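Local structure of titin (Homo sapiens, 5JDD) at residues 178-183 and 199-204. The protein probably acts as a giant elastic scaffold of striated muscle, in which chains of immunoglobulin domains such as these three form part of the I-band spring. Numbering follows the deposited sequence. Where two conformers were deposited one is given.
Sequences IMITSM and VTVNYE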
loop_
_atom_site.group_PDB
_atom_site.type_symbol
_atom_site.label_atom_id
_atom_site.label_comp_id
_atom_site.label_asym_id
_atom_site.label_seq_id
_atom_site.Cartn_x
_atom_site.Cartn_y
_atom_site.Cartn_z
ATOM N N ILE A 178 18.932 14.127 -6.515
ATOM C CA ILE A 178 18.900 15.581 -6.576
ATOM C C ILE A 178 20.121 16.078 -7.337
ATOM O O ILE A 178 21.228 15.560 -7.174
ATOM C CB ILE A 178 18.851 16.199 -5.173
ATOM C CG1 ILE A 178 17.514 15.846 -4.519
ATOM C CG2 ILE A 178 19.049 17.736 -5.236
ATOM C CD1 ILE A 178 17.510 16.010 -3.031
ATOM N N MET A 179 19.909 17.058 -8.205
ATOM C CA MET A 179 21.017 17.688 -8.900
ATOM C C MET A 179 21.046 19.170 -8.622
ATOM O O MET A 179 20.004 19.822 -8.482
ATOM C CB MET A 179 20.935 17.404 -10.394
ATOM C CG MET A 179 20.964 15.923 -10.690
ATOM S SD MET A 179 21.112 15.602 -12.454
ATOM C CE MET A 179 21.125 13.809 -12.462
ATOM N N ILE A 180 22.256 19.698 -8.519
ATOM C CA ILE A 180 22.433 21.116 -8.289
ATOM C C ILE A 180 22.671 21.789 -9.640
ATOM O O ILE A 180 23.616 21.463 -10.373
ATOM C CB ILE A 180 23.556 21.362 -7.281
ATOM C CG1 ILE A 180 23.111 20.882 -5.889
ATOM C CG2 ILE A 180 23.905 22.850 -7.234
ATOM C CD1 ILE A 180 24.234 20.754 -4.873
ATOM N N THR A 181 21.758 22.685 -9.997
ATOM C CA THR A 181 21.791 23.305 -11.313
ATOM C C THR A 181 22.503 24.655 -11.300
ATOM O O THR A 181 22.970 25.121 -12.339
ATOM C CB THR A 181 20.385 23.415 -11.915
ATOM O OG1 THR A 181 19.583 24.303 -11.126
ATOM C CG2 THR A 181 19.720 22.043 -11.938
ATOM N N SER A 182 22.576 25.282 -10.127
ATOM C CA SER A 182 23.427 26.451 -9.933
ATOM C C SER A 182 24.156 26.273 -8.618
ATOM O O SER A 182 23.538 26.296 -7.550
ATOM C CB SER A 182 22.600 27.732 -9.896
ATOM O OG SER A 182 23.448 28.867 -9.958
ATOM N N MET A 183 25.470 26.095 -8.696
ATOM C CA MET A 183 26.277 25.814 -7.517
ATOM C C MET A 183 26.576 27.064 -6.698
ATOM O O MET A 183 26.421 28.194 -7.178
ATOM C CB MET A 183 27.593 25.158 -7.929
ATOM C CG MET A 183 27.422 23.772 -8.506
ATOM S SD MET A 183 28.875 23.227 -9.415
ATOM C CE MET A 183 28.369 21.565 -9.853
ATOM N N VAL A 199 21.885 28.423 -3.857
ATOM C CA VAL A 199 21.993 27.282 -4.763
ATOM C C VAL A 199 20.655 27.059 -5.418
ATOM O O VAL A 199 19.615 27.405 -4.865
ATOM C CB VAL A 199 22.333 25.956 -4.053
ATOM C CG1 VAL A 199 23.758 25.924 -3.630
ATOM C CG2 VAL A 199 21.408 25.726 -2.867
ATOM N N THR A 200 20.680 26.499 -6.619
ATOM C CA THR A 200 19.441 26.104 -7.273
ATOM C C THR A 200 19.507 24.609 -7.514
ATOM O O THR A 200 20.563 24.085 -7.889
ATOM C CB THR A 200 19.213 26.862 -8.589
ATOM O OG1 THR A 200 19.251 28.272 -8.324
ATOM C CG2 THR A 200 17.856 26.500 -9.182
ATOM N N VAL A 201 18.404 23.920 -7.243
ATOM C CA VAL A 201 18.318 22.469 -7.445
ATOM C C VAL A 201 17.281 22.140 -8.511
ATOM O O VAL A 201 16.559 23.025 -8.979
ATOM C CB VAL A 201 17.974 21.719 -6.144
ATOM C CG1 VAL A 201 19.091 21.895 -5.113
ATOM C CG2 VAL A 201 16.641 22.207 -5.570
ATOM N N ASN A 202 17.197 20.871 -8.902
ATOM C CA ASN A 202 16.277 20.480 -9.971
ATOM C C ASN A 202 14.853 20.106 -9.546
ATOM O O ASN A 202 13.965 20.006 -10.391
ATOM C CB ASN A 202 16.892 19.368 -10.839
ATOM C CG ASN A 202 17.209 18.095 -10.058
ATOM O OD1 ASN A 202 17.332 18.102 -8.830
ATOM N ND2 ASN A 202 17.372 16.992 -10.783
ATOM N N TYR A 203 14.632 19.887 -8.252
ATOM C CA TYR A 203 13.326 19.452 -7.768
ATOM C C TYR A 203 12.822 20.306 -6.620
ATOM O O TYR A 203 13.585 20.692 -5.731
ATOM C CB TYR A 203 13.377 17.999 -7.281
ATOM C CG TYR A 203 13.764 16.960 -8.307
ATOM C CD1 TYR A 203 12.986 16.751 -9.444
ATOM C CD2 TYR A 203 14.866 16.144 -8.109
ATOM C CE1 TYR A 203 13.323 15.772 -10.379
ATOM C CE2 TYR A 203 15.213 15.162 -9.029
ATOM C CZ TYR A 203 14.442 14.984 -10.166
ATOM O OH TYR A 203 14.781 14.010 -11.085
ATOM N N GLU A 204 11.519 20.566 -6.623
ATOM C CA GLU A 204 10.886 21.282 -5.529
ATOM C C GLU A 204 10.613 20.315 -4.384
ATOM O O GLU A 204 10.387 19.120 -4.621
ATOM C CB GLU A 204 9.572 21.891 -6.020
ATOM C CG GLU A 204 8.912 22.827 -5.043
ATOM C CD GLU A 204 7.944 23.773 -5.719
ATOM O OE1 GLU A 204 6.919 23.293 -6.251
ATOM O OE2 GLU A 204 8.214 24.994 -5.717
HETATM O O HOH W 1 16.728 24.107 -11.471
#
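Thr181 and Ser182 both face Thr200 in a classic beta bulge, where the outermost strand 180-182 pairs antiparallel with 195-201. These are the A and B strands of an immunoglobulin I-set domain, the third of the tandem.

The bulge is built on one acceptor. Thr200 O accepts Thr181 N at 2.8 Å and Ser182 N at 3.2 Å, both from the same face of its carbonyl plane; the bond from Ser182 N is nearly linear (171°), that from Thr181 N more bent (145°). Thr200 N donates in return to Ser182 O at 3.0 Å.

Beyond the strand, the side chain of Asn202 supplements a weakened backbone pairing. Its chi1 of 61° sets CG between the backbone N and the carbonyl carbon, on the side of Met179, and OD1 then receives Met179 N at 2.8 Å in a nearly linear bond (173°), the donor standing above the carbonyl plane. Asn202 N returns a weak bond to Met179 O, and ND2 rests beside Met179 CB. Asparagine suits this place because its short amide can stand in for a peptide carbonyl.

Ile180 and Val201 point to the face that meets the other sheet, where Phe249 packs on both. Val201 CG1 touches Ile180 CG1 and also CG2 of buried Ile178, just before the strand, each at 4.2 Å. The other face of the pair is more polar, and short side chains suit it. There Ser182 CB meets Thr200 CB at 3.7 Å, and Thr200 OG1 turns to Thr231 on the next strand. Thr181 OG1 lies against Thr200 CG2 and, through one water that donates to Val201 O at 2.7 Å, links the corner to the end of strand 195-201.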